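Local coordinates for putative DNA-binding protein (Ralstonia eutropha, PDB 2OBP) that is of uncharacterised function but probably binds DNA through a winged helix-turn-helix domain, at residues 35-43 and 70-79. Residues are numbered along the deposited sequence; the frame is centred on the assembly and turned at random.
Sequences TPWSLPKIA and VEADGRGHAS. With NO3 (nitrate ion), chain C.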
loop_
_atom_site.group_PDB
_atom_site.type_symbol
_atom_site.label_atom_id
_atom_site.label_comp_id
_atom_site.label_asym_id
_atom_site.label_seq_id
_atom_site.Cartn_x
_atom_site.Cartn_y
_atom_site.Cartn_z
ATOM N N THR A 35 8.649 -7.515 7.236
ATOM C CA THR A 35 7.808 -8.262 6.308
ATOM C C THR A 35 6.678 -7.400 5.786
ATOM O O THR A 35 6.013 -6.726 6.578
ATOM C CB THR A 35 7.232 -9.466 7.036
ATOM O OG1 THR A 35 8.313 -10.279 7.493
ATOM C CG2 THR A 35 6.283 -10.267 6.141
ATOM N N PRO A 36 6.449 -7.386 4.449
ATOM C CA PRO A 36 5.342 -6.543 3.965
ATOM C C PRO A 36 4.020 -7.003 4.538
ATOM O O PRO A 36 3.814 -8.187 4.689
ATOM C CB PRO A 36 5.314 -6.784 2.461
ATOM C CG PRO A 36 6.636 -7.338 2.113
ATOM C CD PRO A 36 7.142 -8.063 3.329
ATOM N N TRP A 37 3.125 -6.063 4.785
ATOM C CA TRP A 37 1.856 -6.417 5.398
ATOM C C TRP A 37 0.947 -7.138 4.434
ATOM O O TRP A 37 0.918 -6.878 3.247
ATOM C CB TRP A 37 1.144 -5.164 5.868
ATOM C CG TRP A 37 1.819 -4.442 7.032
ATOM C CD1 TRP A 37 3.014 -4.726 7.619
ATOM C CD2 TRP A 37 1.275 -3.344 7.741
ATOM N NE1 TRP A 37 3.259 -3.831 8.647
ATOM C CE2 TRP A 37 2.200 -2.976 8.732
ATOM C CE3 TRP A 37 0.108 -2.590 7.591
ATOM C CZ2 TRP A 37 1.985 -1.897 9.582
ATOM C CZ3 TRP A 37 -0.108 -1.540 8.439
ATOM C CH2 TRP A 37 0.823 -1.196 9.418
ATOM N N SER A 38 0.175 -8.068 4.979
ATOM C CA SER A 38 -0.827 -8.756 4.210
ATOM C C SER A 38 -1.981 -7.846 3.820
ATOM O O SER A 38 -2.276 -6.851 4.482
ATOM C CB SER A 38 -1.361 -9.940 4.997
ATOM O OG SER A 38 -2.234 -9.618 6.084
ATOM N N LEU A 39 -2.661 -8.204 2.727
ATOM C CA LEU A 39 -3.750 -7.320 2.248
ATOM C C LEU A 39 -4.807 -7.043 3.314
ATOM O O LEU A 39 -5.202 -5.897 3.498
ATOM C CB LEU A 39 -4.358 -7.830 0.943
ATOM C CG LEU A 39 -3.365 -8.087 -0.174
ATOM C CD1 LEU A 39 -4.120 -8.585 -1.438
ATOM C CD2 LEU A 39 -2.479 -6.889 -0.480
ATOM N N PRO A 40 -5.276 -8.072 4.044
ATOM C CA PRO A 40 -6.305 -7.743 5.049
ATOM C C PRO A 40 -5.848 -6.778 6.154
ATOM O O PRO A 40 -6.667 -6.041 6.715
ATOM C CB PRO A 40 -6.635 -9.113 5.649
ATOM C CG PRO A 40 -6.312 -10.035 4.506
ATOM C CD PRO A 40 -5.063 -9.517 3.955
ATOM N N LYS A 41 -4.588 -6.857 6.540
ATOM C CA LYS A 41 -4.023 -5.954 7.506
ATOM C C LYS A 41 -3.963 -4.523 6.975
ATOM O O LYS A 41 -4.325 -3.561 7.687
ATOM C CB LYS A 41 -2.632 -6.428 7.910
ATOM C CG LYS A 41 -2.044 -5.556 9.012
ATOM C CD LYS A 41 -0.715 -6.039 9.518
ATOM C CE LYS A 41 -0.069 -5.016 10.443
ATOM N NZ LYS A 41 1.220 -5.529 11.034
ATOM N N ILE A 42 -3.550 -4.375 5.719
ATOM C CA ILE A 42 -3.556 -3.047 5.092
ATOM C C ILE A 42 -4.989 -2.483 5.063
ATOM O O ILE A 42 -5.213 -1.299 5.401
ATOM C CB ILE A 42 -2.964 -3.109 3.661
ATOM C CG1 ILE A 42 -1.498 -3.553 3.650
ATOM C CG2 ILE A 42 -3.021 -1.747 2.996
ATOM C CD1 ILE A 42 -0.964 -4.109 2.265
ATOM N N ALA A 43 -5.946 -3.324 4.646
ATOM C CA ALA A 43 -7.366 -2.928 4.576
ATOM C C ALA A 43 -7.896 -2.531 5.937
ATOM O O ALA A 43 -8.605 -1.518 6.079
ATOM C CB ALA A 43 -8.217 -4.059 3.965
ATOM N N VAL A 70 0.784 -11.438 -5.046
ATOM C CA VAL A 70 -0.260 -12.431 -4.749
ATOM C C VAL A 70 0.127 -13.840 -5.252
ATOM O O VAL A 70 0.907 -14.011 -6.212
ATOM C CB VAL A 70 -1.639 -11.985 -5.308
ATOM C CG1 VAL A 70 -2.076 -10.605 -4.667
ATOM C CG2 VAL A 70 -1.586 -11.931 -6.882
ATOM N N GLU A 71 -0.410 -14.847 -4.580
ATOM C CA GLU A 71 -0.228 -16.247 -4.924
ATOM C C GLU A 71 -1.447 -16.717 -5.699
ATOM O O GLU A 71 -2.344 -15.929 -5.987
ATOM C CB GLU A 71 -0.068 -17.086 -3.634
ATOM C CG GLU A 71 1.251 -16.808 -2.920
ATOM C CD GLU A 71 1.646 -17.929 -1.974
ATOM O OE1 GLU A 71 1.105 -18.000 -0.846
ATOM O OE2 GLU A 71 2.491 -18.757 -2.376
ATOM N N ALA A 72 -1.488 -18.008 -6.005
ATOM C CA ALA A 72 -2.491 -18.557 -6.912
ATOM C C ALA A 72 -3.913 -18.341 -6.394
ATOM O O ALA A 72 -4.822 -18.140 -7.177
ATOM C CB ALA A 72 -2.230 -20.010 -7.165
ATOM N N ASP A 73 -4.094 -18.326 -5.075
ATOM C CA ASP A 73 -5.400 -18.030 -4.520
ATOM C C ASP A 73 -5.781 -16.560 -4.435
ATOM O O ASP A 73 -6.863 -16.238 -3.925
ATOM C CB ASP A 73 -5.568 -18.680 -3.148
ATOM C CG ASP A 73 -4.702 -18.052 -2.068
ATOM O OD1 ASP A 73 -3.791 -17.230 -2.343
ATOM O OD2 ASP A 73 -4.979 -18.393 -0.901
ATOM N N GLY A 74 -4.914 -15.666 -4.901
ATOM C CA GLY A 74 -5.243 -14.269 -4.978
ATOM C C GLY A 74 -4.927 -13.571 -3.676
ATOM O O GLY A 74 -5.088 -12.374 -3.586
ATOM N N ARG A 75 -4.437 -14.306 -2.674
ATOM C CA ARG A 75 -4.026 -13.675 -1.394
ATOM C C ARG A 75 -2.543 -13.291 -1.433
ATOM O O ARG A 75 -1.737 -13.903 -2.119
ATOM C CB ARG A 75 -4.300 -14.620 -0.195
ATOM C CG ARG A 75 -5.743 -14.999 -0.003
ATOM C CD ARG A 75 -5.969 -15.508 1.402
ATOM N NE ARG A 75 -5.348 -16.799 1.624
ATOM C CZ ARG A 75 -5.226 -17.381 2.836
ATOM N NH1 ARG A 75 -5.633 -16.765 3.946
ATOM N NH2 ARG A 75 -4.656 -18.574 2.929
ATOM N N GLY A 76 -2.167 -12.303 -0.634
ATOM C CA GLY A 76 -0.769 -11.929 -0.543
ATOM C C GLY A 76 -0.497 -10.680 0.254
ATOM O O GLY A 76 -1.063 -10.525 1.347
ATOM N N HIS A 77 0.395 -9.826 -0.244
ATOM C CA HIS A 77 0.864 -8.691 0.529
ATOM C C HIS A 77 1.200 -7.536 -0.431
ATOM O O HIS A 77 1.260 -7.738 -1.644
ATOM C CB HIS A 77 2.096 -9.044 1.396
ATOM C CG HIS A 77 3.211 -9.689 0.640
ATOM N ND1 HIS A 77 4.133 -8.972 -0.100
ATOM C CD2 HIS A 77 3.551 -10.990 0.518
ATOM C CE1 HIS A 77 5.008 -9.816 -0.628
ATOM N NE2 HIS A 77 4.659 -11.042 -0.300
ATOM N N ALA A 78 1.436 -6.377 0.131
ATOM C CA ALA A 78 1.799 -5.217 -0.671
ATOM C C ALA A 78 2.688 -4.300 0.152
ATOM O O ALA A 78 2.698 -4.322 1.384
ATOM C CB ALA A 78 0.528 -4.470 -1.118
ATOM N N SER A 79 3.430 -3.487 -0.563
ATOM C CA SER A 79 4.425 -2.596 0.032
ATOM C C SER A 79 4.740 -1.483 -0.984
ATOM O O SER A 79 4.451 -1.641 -2.168
ATOM C CB SER A 79 5.723 -3.308 0.403
ATOM O OG SER A 79 6.234 -4.107 -0.640
HETATM N N NO3 C . -5.305 -11.638 1.411
HETATM O O1 NO3 C . -3.966 -11.423 1.173
HETATM O O2 NO3 C . -6.244 -11.104 0.533
HETATM O O3 NO3 C . -5.675 -12.411 2.547
HETATM O O HOH W 1 3.558 -3.460 3.831
#
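Trp37 and Ala78 are joined backbone to backbone: Ala78 N gives its hydrogen to Trp37 O at 3.2 Å. Two residues along, Leu39 N donates to Gly76 O at 3.1 Å, and Ser38 CA brings a CA-H...O contact to the same oxygen. The two bonds flank a single antiparallel bridge between Ser38 and His77. A water extends the pairing, accepting from Trp37 N and donating to Ala78 O.

On one side of this bridge, Pro36 lies alongside His77, its CB 3.6 Å from ring atom ND1. His77 CG sits between its own N and carbonyl carbon (chi1 52°), which leaves the imidazole beside the proline ring. On the other side, Leu39 CD2 and Ile42 CD1 both rest on the Ala78 methyl, Ile42 CD1 lying 3.7 Å from Ala78 CB.

The layout is that of a winged helix-turn-helix domain: residues 36-38 run antiparallel beside strand 76-80 of the wing, joined to it by that single bridge, where winged-helix domains often carry a short extra strand, with Ser38 at the N-cap position of helix 39-46. Leu39 and Ile42 continue inward to Leu57 and Leu53 of the helix 50-62, while Trp37 turns away onto the helix 16-28, with Lys41 CE over one ring face.

Between the first residues of strand 76-80 and of helix 39-46, a nitrate, probably from the crystallisation liquor, takes the Gly76 N-H through O1, 2.7 Å from Gly76 N, and packs against Pro40 and Arg75. Asp73 OD1 accepts from Arg75 N, making an Asx turn, and Asp73 OD2 forms a salt bridge with Arg75 NE.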